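Local coordinates for protein cyanuric acid amidohydrolase (Azorhizobium caulinodans, PDB 4NQ3) that hydrolyses cyanuric acid, opening its s-triazine ring to carboxybiuret, which spontaneously decarboxylates to biuret, in the breakdown of atrazine and melamine, at residues I34-G45 with E73-E83; V47-V56 with C225-G233. All coordinates share one frame; numbering follows the deposited sequence.

Contact 1: I34-G45 with E73-E83; sequences ILAIFGKTEGNG and EVCLVMSGGTE. With BR8 (barbituric acid), chain C.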
loop_
_atom_site.group_PDB
_atom_site.type_symbol
_atom_site.label_atom_id
_atom_site.label_comp_id
_atom_site.label_asym_id
_atom_site.label_seq_id
_atom_site.Cartn_x
_atom_site.Cartn_y
_atom_site.Cartn_z
ATOM N N ILE A 34 -15.510 14.042 -32.189
ATOM C CA ILE A 34 -14.657 13.656 -31.080
ATOM C C ILE A 34 -13.474 12.864 -31.616
ATOM O O ILE A 34 -13.647 11.796 -32.195
ATOM C CB ILE A 34 -15.407 12.824 -30.049
ATOM C CG1 ILE A 34 -16.439 13.677 -29.336
ATOM C CG2 ILE A 34 -14.455 12.246 -29.043
ATOM C CD1 ILE A 34 -17.192 12.896 -28.268
ATOM N N LEU A 35 -12.276 13.410 -31.444
ATOM C CA LEU A 35 -11.060 12.746 -31.882
ATOM C C LEU A 35 -10.473 11.839 -30.808
ATOM O O LEU A 35 -10.103 10.697 -31.104
ATOM C CB LEU A 35 -10.014 13.762 -32.323
ATOM C CG LEU A 35 -10.449 14.467 -33.590
ATOM C CD1 LEU A 35 -9.359 15.383 -34.074
ATOM C CD2 LEU A 35 -10.735 13.410 -34.619
ATOM N N ALA A 36 -10.352 12.343 -29.578
ATOM C CA ALA A 36 -9.722 11.556 -28.521
ATOM C C ALA A 36 -10.245 11.971 -27.178
ATOM O O ALA A 36 -10.682 13.095 -27.016
ATOM C CB ALA A 36 -8.202 11.712 -28.561
ATOM N N ILE A 37 -10.199 11.065 -26.208
ATOM C CA ILE A 37 -10.488 11.437 -24.834
ATOM C C ILE A 37 -9.344 11.043 -23.905
ATOM O O ILE A 37 -8.946 9.889 -23.887
ATOM C CB ILE A 37 -11.764 10.793 -24.328
ATOM C CG1 ILE A 37 -12.932 11.090 -25.255
ATOM C CG2 ILE A 37 -12.117 11.356 -22.984
ATOM C CD1 ILE A 37 -14.208 10.440 -24.765
ATOM N N PHE A 38 -8.788 12.004 -23.165
ATOM C CA PHE A 38 -7.805 11.687 -22.124
ATOM C C PHE A 38 -8.523 11.579 -20.803
ATOM O O PHE A 38 -9.538 12.234 -20.597
ATOM C CB PHE A 38 -6.721 12.756 -21.985
ATOM C CG PHE A 38 -5.819 12.903 -23.184
ATOM C CD1 PHE A 38 -6.015 12.159 -24.331
ATOM C CD2 PHE A 38 -4.760 13.802 -23.149
ATOM C CE1 PHE A 38 -5.178 12.319 -25.420
ATOM C CE2 PHE A 38 -3.931 13.959 -24.227
ATOM C CZ PHE A 38 -4.142 13.217 -25.365
ATOM N N GLY A 39 -7.985 10.802 -19.875
ATOM C CA GLY A 39 -8.610 10.732 -18.574
ATOM C C GLY A 39 -7.588 10.531 -17.486
ATOM O O GLY A 39 -6.568 9.897 -17.721
ATOM N N LYS A 40 -7.863 11.073 -16.302
ATOM C CA LYS A 40 -7.176 10.671 -15.084
ATOM C C LYS A 40 -8.195 9.886 -14.288
ATOM O O LYS A 40 -9.256 10.409 -13.975
ATOM C CB LYS A 40 -6.678 11.875 -14.299
ATOM C CG LYS A 40 -5.544 12.596 -14.968
ATOM C CD LYS A 40 -4.410 11.625 -15.240
ATOM C CE LYS A 40 -3.856 11.012 -13.943
ATOM N NZ LYS A 40 -2.864 9.940 -14.251
ATOM N N THR A 41 -7.920 8.616 -14.009
ATOM C CA THR A 41 -8.878 7.801 -13.256
ATOM C C THR A 41 -8.295 7.393 -11.896
ATOM O O THR A 41 -7.085 7.330 -11.742
ATOM C CB THR A 41 -9.306 6.577 -14.083
ATOM O OG1 THR A 41 -8.162 5.761 -14.373
ATOM C CG2 THR A 41 -9.894 7.040 -15.397
ATOM N N GLU A 42 -9.163 7.099 -10.931
ATOM C CA GLU A 42 -8.784 6.912 -9.514
ATOM C C GLU A 42 -7.971 5.675 -9.161
ATOM O O GLU A 42 -7.740 5.435 -7.979
ATOM C CB GLU A 42 -10.037 6.847 -8.637
ATOM C CG GLU A 42 -10.789 8.128 -8.531
ATOM C CD GLU A 42 -12.295 7.924 -8.552
ATOM O OE1 GLU A 42 -12.940 7.986 -7.455
ATOM O OE2 GLU A 42 -12.824 7.727 -9.682
ATOM N N GLY A 43 -7.570 4.885 -10.156
ATOM C CA GLY A 43 -6.779 3.680 -9.925
ATOM C C GLY A 43 -5.394 3.974 -9.364
ATOM O O GLY A 43 -5.095 5.123 -9.015
ATOM N N ASN A 44 -4.545 2.953 -9.241
ATOM C CA ASN A 44 -3.200 3.202 -8.720
ATOM C C ASN A 44 -2.214 3.570 -9.805
ATOM O O ASN A 44 -1.056 3.896 -9.512
ATOM C CB ASN A 44 -2.680 2.007 -7.906
ATOM C CG ASN A 44 -2.559 0.730 -8.706
ATOM O OD1 ASN A 44 -2.564 0.734 -9.935
ATOM N ND2 ASN A 44 -2.428 -0.384 -7.997
ATOM N N GLY A 45 -2.679 3.532 -11.052
ATOM C CA GLY A 45 -1.863 3.884 -12.194
ATOM C C GLY A 45 -0.775 2.874 -12.526
ATOM O O GLY A 45 0.113 3.168 -13.312
ATOM N N GLU A 73 -12.866 4.399 -33.470
ATOM C CA GLU A 73 -11.789 5.211 -34.025
ATOM C C GLU A 73 -11.413 6.340 -33.085
ATOM O O GLU A 73 -10.450 7.051 -33.330
ATOM C CB GLU A 73 -12.199 5.762 -35.384
ATOM C CG GLU A 73 -12.217 4.698 -36.467
ATOM C CD GLU A 73 -13.239 4.987 -37.576
ATOM O OE1 GLU A 73 -13.557 6.177 -37.820
ATOM O OE2 GLU A 73 -13.765 4.010 -38.171
ATOM N N VAL A 74 -12.155 6.498 -31.994
ATOM C CA VAL A 74 -11.810 7.512 -31.000
ATOM C C VAL A 74 -10.668 7.003 -30.137
ATOM O O VAL A 74 -10.697 5.861 -29.678
ATOM C CB VAL A 74 -13.019 7.881 -30.096
ATOM C CG1 VAL A 74 -12.620 8.898 -29.028
ATOM C CG2 VAL A 74 -14.147 8.397 -30.930
ATOM N N CYS A 75 -9.652 7.830 -29.929
ATOM C CA CYS A 75 -8.545 7.430 -29.074
ATOM C C CYS A 75 -8.901 7.622 -27.628
ATOM O O CYS A 75 -9.219 8.743 -27.203
ATOM C CB CYS A 75 -7.291 8.222 -29.402
ATOM S SG CYS A 75 -6.500 7.597 -30.920
ATOM N N LEU A 76 -8.862 6.525 -26.876
ATOM C CA LEU A 76 -9.149 6.569 -25.451
ATOM C C LEU A 76 -7.850 6.341 -24.667
ATOM O O LEU A 76 -7.333 5.223 -24.604
ATOM C CB LEU A 76 -10.212 5.532 -25.097
ATOM C CG LEU A 76 -11.606 5.746 -25.710
ATOM C CD1 LEU A 76 -12.616 4.693 -25.244
ATOM C CD2 LEU A 76 -12.163 7.148 -25.400
ATOM N N VAL A 77 -7.313 7.422 -24.111
ATOM C CA VAL A 77 -6.153 7.371 -23.227
ATOM C C VAL A 77 -6.573 7.548 -21.770
ATOM O O VAL A 77 -6.814 8.670 -21.320
ATOM C CB VAL A 77 -5.102 8.464 -23.561
ATOM C CG1 VAL A 77 -3.886 8.284 -22.705
ATOM C CG2 VAL A 77 -4.765 8.472 -25.025
HETATM N N MSE A 78 -6.677 6.456 -21.029
HETATM C CA MSE A 78 -7.019 6.581 -19.622
HETATM C C MSE A 78 -5.775 6.381 -18.790
HETATM O O MSE A 78 -5.246 5.277 -18.714
HETATM C CB MSE A 78 -8.088 5.577 -19.212
HETATM C CG MSE A 78 -9.436 5.756 -19.927
HETATM SE SE MSE A 78 -10.328 7.434 -19.470
HETATM C CE MSE A 78 -10.168 8.300 -21.218
ATOM N N SER A 79 -5.288 7.456 -18.188
ATOM C CA SER A 79 -4.123 7.378 -17.318
ATOM C C SER A 79 -4.554 7.361 -15.878
ATOM O O SER A 79 -5.185 8.314 -15.416
ATOM C CB SER A 79 -3.182 8.545 -17.545
ATOM O OG SER A 79 -2.020 8.362 -16.768
ATOM N N GLY A 80 -4.256 6.257 -15.191
ATOM C CA GLY A 80 -4.631 6.073 -13.800
ATOM C C GLY A 80 -3.676 6.784 -12.866
ATOM O O GLY A 80 -2.611 7.266 -13.277
ATOM N N GLY A 81 -4.056 6.860 -11.600
ATOM C CA GLY A 81 -3.190 7.444 -10.589
ATOM C C GLY A 81 -3.502 8.908 -10.338
ATOM O O GLY A 81 -3.005 9.778 -11.063
ATOM N N THR A 82 -4.326 9.186 -9.323
ATOM C CA THR A 82 -4.643 10.562 -8.976
ATOM C C THR A 82 -4.300 10.800 -7.504
ATOM O O THR A 82 -5.179 11.010 -6.667
ATOM C CB THR A 82 -6.128 10.892 -9.240
ATOM O OG1 THR A 82 -6.957 10.186 -8.313
ATOM C CG2 THR A 82 -6.531 10.495 -10.656
ATOM N N GLU A 83 -3.005 10.817 -7.212
ATOM C CA GLU A 83 -2.523 10.906 -5.841
ATOM C C GLU A 83 -2.543 12.346 -5.379
ATOM O O GLU A 83 -2.808 13.257 -6.168
ATOM C CB GLU A 83 -1.110 10.327 -5.726
ATOM C CG GLU A 83 -1.035 8.810 -5.988
ATOM C CD GLU A 83 -1.048 8.442 -7.489
ATOM O OE1 GLU A 83 -1.069 9.361 -8.345
ATOM O OE2 GLU A 83 -1.013 7.229 -7.814
HETATM N N1 BR8 C . -0.114 4.363 -16.569
HETATM C C2 BR8 C . -1.082 4.960 -15.838
HETATM O O2 BR8 C . -2.152 4.392 -15.732
HETATM N N3 BR8 C . -0.851 6.160 -15.228
HETATM C C4 BR8 C . 0.399 6.823 -15.332
HETATM O O4 BR8 C . 0.571 7.897 -14.764
HETATM C C5 BR8 C . 1.562 6.276 -16.164
HETATM C C6 BR8 C . 1.140 4.939 -16.757
HETATM O O8 BR8 C . 1.931 4.319 -17.431
#

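Contact 2: V47-V56 with C225-G233; sequences VNDFSRGFAV and CSSGIELLG. With BR8 (barbituric acid), chain C.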
loop_
_atom_site.group_PDB
_atom_site.type_symbol
_atom_site.label_atom_id
_atom_site.label_comp_id
_atom_site.label_asym_id
_atom_site.label_seq_id
_atom_site.Cartn_x
_atom_site.Cartn_y
_atom_site.Cartn_z
ATOM N N VAL A 47 0.105 -1.710 -12.528
ATOM C CA VAL A 47 -0.288 -2.851 -13.338
ATOM C C VAL A 47 -1.750 -3.203 -13.124
ATOM O O VAL A 47 -2.524 -3.246 -14.083
ATOM C CB VAL A 47 0.558 -4.087 -13.070
ATOM C CG1 VAL A 47 -0.014 -5.247 -13.868
ATOM C CG2 VAL A 47 2.004 -3.839 -13.462
ATOM N N ASN A 48 -2.116 -3.478 -11.874
ATOM C CA ASN A 48 -3.482 -3.861 -11.499
ATOM C C ASN A 48 -4.358 -2.659 -11.211
ATOM O O ASN A 48 -4.853 -2.479 -10.104
ATOM C CB ASN A 48 -3.441 -4.765 -10.282
ATOM C CG ASN A 48 -2.779 -4.091 -9.075
ATOM O OD1 ASN A 48 -2.011 -3.127 -9.211
ATOM N ND2 ASN A 48 -3.024 -4.639 -7.901
ATOM N N ASP A 49 -4.526 -1.826 -12.221
ATOM C CA ASP A 49 -5.387 -0.680 -12.157
ATOM C C ASP A 49 -6.520 -0.932 -13.120
ATOM O O ASP A 49 -6.325 -0.877 -14.325
ATOM C CB ASP A 49 -4.619 0.591 -12.512
ATOM C CG ASP A 49 -5.504 1.851 -12.512
ATOM O OD1 ASP A 49 -6.771 1.756 -12.601
ATOM O OD2 ASP A 49 -4.910 2.955 -12.423
ATOM N N PHE A 50 -7.708 -1.193 -12.597
ATOM C CA PHE A 50 -8.837 -1.484 -13.467
ATOM C C PHE A 50 -9.778 -0.296 -13.583
ATOM O O PHE A 50 -10.804 -0.381 -14.271
ATOM C CB PHE A 50 -9.582 -2.726 -12.975
ATOM C CG PHE A 50 -8.695 -3.903 -12.854
ATOM C CD1 PHE A 50 -8.311 -4.615 -13.996
ATOM C CD2 PHE A 50 -8.154 -4.255 -11.617
ATOM C CE1 PHE A 50 -7.431 -5.695 -13.897
ATOM C CE2 PHE A 50 -7.275 -5.342 -11.510
ATOM C CZ PHE A 50 -6.907 -6.052 -12.643
ATOM N N SER A 51 -9.431 0.817 -12.942
ATOM C CA SER A 51 -10.252 1.988 -13.129
ATOM C C SER A 51 -10.124 2.442 -14.591
ATOM O O SER A 51 -11.074 2.957 -15.166
ATOM C CB SER A 51 -9.857 3.087 -12.154
ATOM O OG SER A 51 -8.619 3.670 -12.510
ATOM N N ARG A 52 -8.962 2.196 -15.200
ATOM C CA ARG A 52 -8.692 2.568 -16.591
ATOM C C ARG A 52 -9.647 1.842 -17.531
ATOM O O ARG A 52 -10.340 2.464 -18.337
ATOM C CB ARG A 52 -7.237 2.241 -16.980
ATOM C CG ARG A 52 -6.184 3.126 -16.315
ATOM C CD ARG A 52 -4.763 2.776 -16.719
ATOM N NE ARG A 52 -4.510 1.357 -16.550
ATOM C CZ ARG A 52 -3.525 0.842 -15.832
ATOM N NH1 ARG A 52 -2.668 1.638 -15.208
ATOM N NH2 ARG A 52 -3.389 -0.470 -15.751
ATOM N N GLY A 53 -9.647 0.512 -17.444
ATOM C CA GLY A 53 -10.476 -0.304 -18.306
ATOM C C GLY A 53 -11.949 -0.050 -18.077
ATOM O O GLY A 53 -12.741 -0.014 -19.034
ATOM N N PHE A 54 -12.303 0.177 -16.817
ATOM C CA PHE A 54 -13.669 0.516 -16.433
ATOM C C PHE A 54 -14.136 1.813 -17.121
ATOM O O PHE A 54 -15.231 1.864 -17.675
ATOM C CB PHE A 54 -13.749 0.639 -14.902
ATOM C CG PHE A 54 -15.138 0.625 -14.352
ATOM C CD1 PHE A 54 -16.220 0.277 -15.145
ATOM C CD2 PHE A 54 -15.370 0.936 -13.032
ATOM C CE1 PHE A 54 -17.513 0.254 -14.627
ATOM C CE2 PHE A 54 -16.661 0.907 -12.521
ATOM C CZ PHE A 54 -17.726 0.574 -13.322
ATOM N N ALA A 55 -13.305 2.858 -17.102
ATOM C CA ALA A 55 -13.649 4.108 -17.789
ATOM C C ALA A 55 -13.765 3.878 -19.302
ATOM O O ALA A 55 -14.635 4.452 -19.959
ATOM C CB ALA A 55 -12.625 5.180 -17.507
ATOM N N VAL A 56 -12.874 3.059 -19.858
ATOM C CA VAL A 56 -12.859 2.825 -21.292
ATOM C C VAL A 56 -14.161 2.177 -21.709
ATOM O O VAL A 56 -14.847 2.655 -22.617
ATOM C CB VAL A 56 -11.683 1.946 -21.723
ATOM C CG1 VAL A 56 -11.872 1.500 -23.129
ATOM C CG2 VAL A 56 -10.358 2.733 -21.603
ATOM N N CYS A 225 4.045 9.180 -22.529
ATOM C CA CYS A 225 3.556 7.813 -22.650
ATOM C C CYS A 225 2.938 7.273 -21.379
ATOM O O CYS A 225 3.455 7.480 -20.282
ATOM C CB CYS A 225 4.694 6.929 -23.090
ATOM S SG CYS A 225 5.380 7.614 -24.592
ATOM N N SER A 226 1.822 6.580 -21.544
ATOM C CA SER A 226 1.044 6.047 -20.439
ATOM C C SER A 226 0.693 4.591 -20.753
ATOM O O SER A 226 0.109 4.287 -21.808
ATOM C CB SER A 226 -0.213 6.891 -20.225
ATOM O OG SER A 226 -1.029 6.362 -19.207
ATOM N N SER A 227 1.091 3.692 -19.858
ATOM C CA SER A 227 0.945 2.263 -20.086
ATOM C C SER A 227 -0.332 1.769 -19.388
ATOM O O SER A 227 -0.788 2.374 -18.432
ATOM C CB SER A 227 2.197 1.533 -19.589
ATOM O OG SER A 227 2.194 0.154 -19.918
ATOM N N GLY A 228 -0.933 0.690 -19.871
ATOM C CA GLY A 228 -2.140 0.197 -19.253
ATOM C C GLY A 228 -2.408 -1.259 -19.559
ATOM O O GLY A 228 -2.011 -1.777 -20.592
ATOM N N ILE A 229 -3.092 -1.930 -18.649
ATOM C CA ILE A 229 -3.363 -3.350 -18.812
ATOM C C ILE A 229 -4.484 -3.601 -19.804
ATOM O O ILE A 229 -4.668 -4.731 -20.261
ATOM C CB ILE A 229 -3.723 -4.005 -17.456
ATOM C CG1 ILE A 229 -3.755 -5.522 -17.569
ATOM C CG2 ILE A 229 -5.045 -3.497 -16.946
ATOM C CD1 ILE A 229 -3.845 -6.180 -16.205
ATOM N N GLU A 230 -5.216 -2.547 -20.159
ATOM C CA GLU A 230 -6.479 -2.706 -20.887
ATOM C C GLU A 230 -6.406 -2.633 -22.410
ATOM O O GLU A 230 -7.442 -2.593 -23.060
ATOM C CB GLU A 230 -7.484 -1.648 -20.426
ATOM C CG GLU A 230 -7.096 -0.187 -20.718
ATOM C CD GLU A 230 -6.133 0.357 -19.651
ATOM O OE1 GLU A 230 -5.936 -0.366 -18.648
ATOM O OE2 GLU A 230 -5.626 1.506 -19.770
ATOM N N LEU A 231 -5.222 -2.561 -23.000
ATOM C CA LEU A 231 -5.169 -2.592 -24.456
ATOM C C LEU A 231 -3.986 -3.419 -24.934
ATOM O O LEU A 231 -2.998 -3.524 -24.226
ATOM C CB LEU A 231 -5.096 -1.170 -25.015
ATOM C CG LEU A 231 -3.756 -0.420 -25.026
ATOM C CD1 LEU A 231 -3.884 0.801 -25.886
ATOM C CD2 LEU A 231 -3.345 -0.005 -23.666
ATOM N N LEU A 232 -4.057 -3.976 -26.136
ATOM C CA LEU A 232 -2.929 -4.755 -26.630
ATOM C C LEU A 232 -2.089 -3.999 -27.654
ATOM O O LEU A 232 -0.960 -4.407 -27.948
ATOM C CB LEU A 232 -3.404 -6.075 -27.224
ATOM C CG LEU A 232 -4.065 -6.960 -26.173
ATOM C CD1 LEU A 232 -4.466 -8.252 -26.823
ATOM C CD2 LEU A 232 -3.135 -7.188 -24.951
ATOM N N GLY A 233 -2.648 -2.907 -28.184
ATOM C CA GLY A 233 -1.945 -2.016 -29.107
ATOM C C GLY A 233 -1.640 -0.623 -28.550
ATOM O O GLY A 233 -1.358 -0.464 -27.350
HETATM N N1 BR8 C . -0.114 4.363 -16.569
HETATM C C2 BR8 C . -1.082 4.960 -15.838
HETATM O O2 BR8 C . -2.152 4.392 -15.732
HETATM N N3 BR8 C . -0.851 6.160 -15.228
HETATM C C4 BR8 C . 0.399 6.823 -15.332
HETATM O O4 BR8 C . 0.571 7.897 -14.764
HETATM C C5 BR8 C . 1.562 6.276 -16.164
HETATM C C6 BR8 C . 1.140 4.939 -16.757
HETATM O O8 BR8 C . 1.931 4.319 -17.431
HETATM O O HOH W 1 -7.409 -1.441 -16.825
#

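Contact 1: I34-G45 with E73-E83
Lys-40 and Ser-79 sit side by side on neighbouring strands, and their polar ends meet near the C-terminal end of strand 75-80. The lysine chain is bent at chi2 (-56°) and chi3 (-61°), which folds it back over the Ser-79 strand. Its NZ gives hydrogen bonds to Ser-79 OG (3.1 Å) and to Gly-80 O (2.9 Å). The Gly-80 oxygen is approached from above its carbonyl plane. Weak bonds from NZ to the oxygens of Ser-79 and Gly-81 add to the grip, and Val-332 O takes a further bond. Ser-79 OG also lies 2.9 Å from N3 of barbituric acid. With an alanine here, Ser-79 OG and Gly-80 O would probably lose their ammonium donor and the serine hydroxyl would be freer to turn. Strands 34-41 and 75-80 are the parallel pair of a beta-alpha-beta unit, with helix 51-67 as the crossover. They lie in the first of the three repeating units. Six backbone hydrogen bonds run from Leu-35 to Thr-41, among them Ile-37 N to Cys-75 O at 2.7 Å, with a weak seventh from Gly-81 N to Thr-41 O. On the Lys-40 face, Phe-38 and Val-77 point the same way, and ring atom CD1 touches Val-77 CB at 3.9 Å. On the other face, Leu-76 CD2 packs against Ile-37 CB at 3.8 Å. The Met-78 chain, a selenomethionine, curls so that SE lies over Gly-39 CA and CE reaches Ile-37 CG2. At the C-terminal end of strand 75-80, Gly-80 N donates to O2 of barbituric acid, and Gly-80 O accepts from its N3 (2.9 Å).

Contact 2: V47-V56 with C225-G233
The guanidinium of Arg-52 is layered between the two segments. Ser-227 O and Gly-228 CA lie over one face, toward the rim. Asp-49 CB lies over the opposite face. At the edge are Glu-230 OE1, O2 of barbituric acid and Ile-229 CG2. This is part of the substrate pocket, where the start of helix 51-67 in the first repeating unit meets the end of strand 223-227 in the second and the loop that follows it. Arg-52 NE donates to Glu-230 OE1 at 3.1 Å, a salt bridge with an N-H...O angle of 156°. It uses the syn lone pair of OE1, and the two flat groups are turned 33° apart. The chain of Arg-52 bends at chi3 (-51°), and NH1 meets the ligand O2 at 2.9 Å. NH1 also donates to Cys-46 O. Asp-49 OD2 is a long charge partner of Arg-52, well out of the guanidinium plane, with no N-H aimed at it. Asp-49 also caps the helix: its OD1 accepts from Ser-51 N (2.8 Å) and Ser-51 OG. The Ser-227 backbone pairs with the neighbouring N1 and O8 of the ligand. Its N donates to O8 (2.6 Å), and its O accepts from N1. Ser-226, the nucleophile, has OG 3.4 Å from N1, and NZ of the active-site residue Lys-156 is hydrogen-bonded to that OG. Ile-229 packs its CB against Val-47 O. Its CD1 approaches the Phe-50 ring obliquely. Glu-230 CB lies against Gly-53 CA. One water bridges the two segments. It accepts from Gly-53 N and donates to Asp-49 O and to Glu-230 OE1, the last at 2.6 Å.

Contacts 1 and 2 have centres 8 Å apart, and both reach the same barbituric acid. Their segments alternate along the chain: helix 51-67, whose start lies in contact 2, connects the two strands of contact 1. They touch directly where Thr-41 OG1 lies 2.8 Å from Ser-51 OG, a probable hydrogen bond. Asp-49 OD2 accepts from Gly-45 N, which ties the loop after strand 34-41 to the helix start. The ligand O2 is shared, since Gly-80 N and Arg-52 NH1 both donate to it. The ligand is also hydrogen-bonded by Arg-188, Arg-314 and the Gly-334 backbone N, in keeping with the threefold symmetry of the active site.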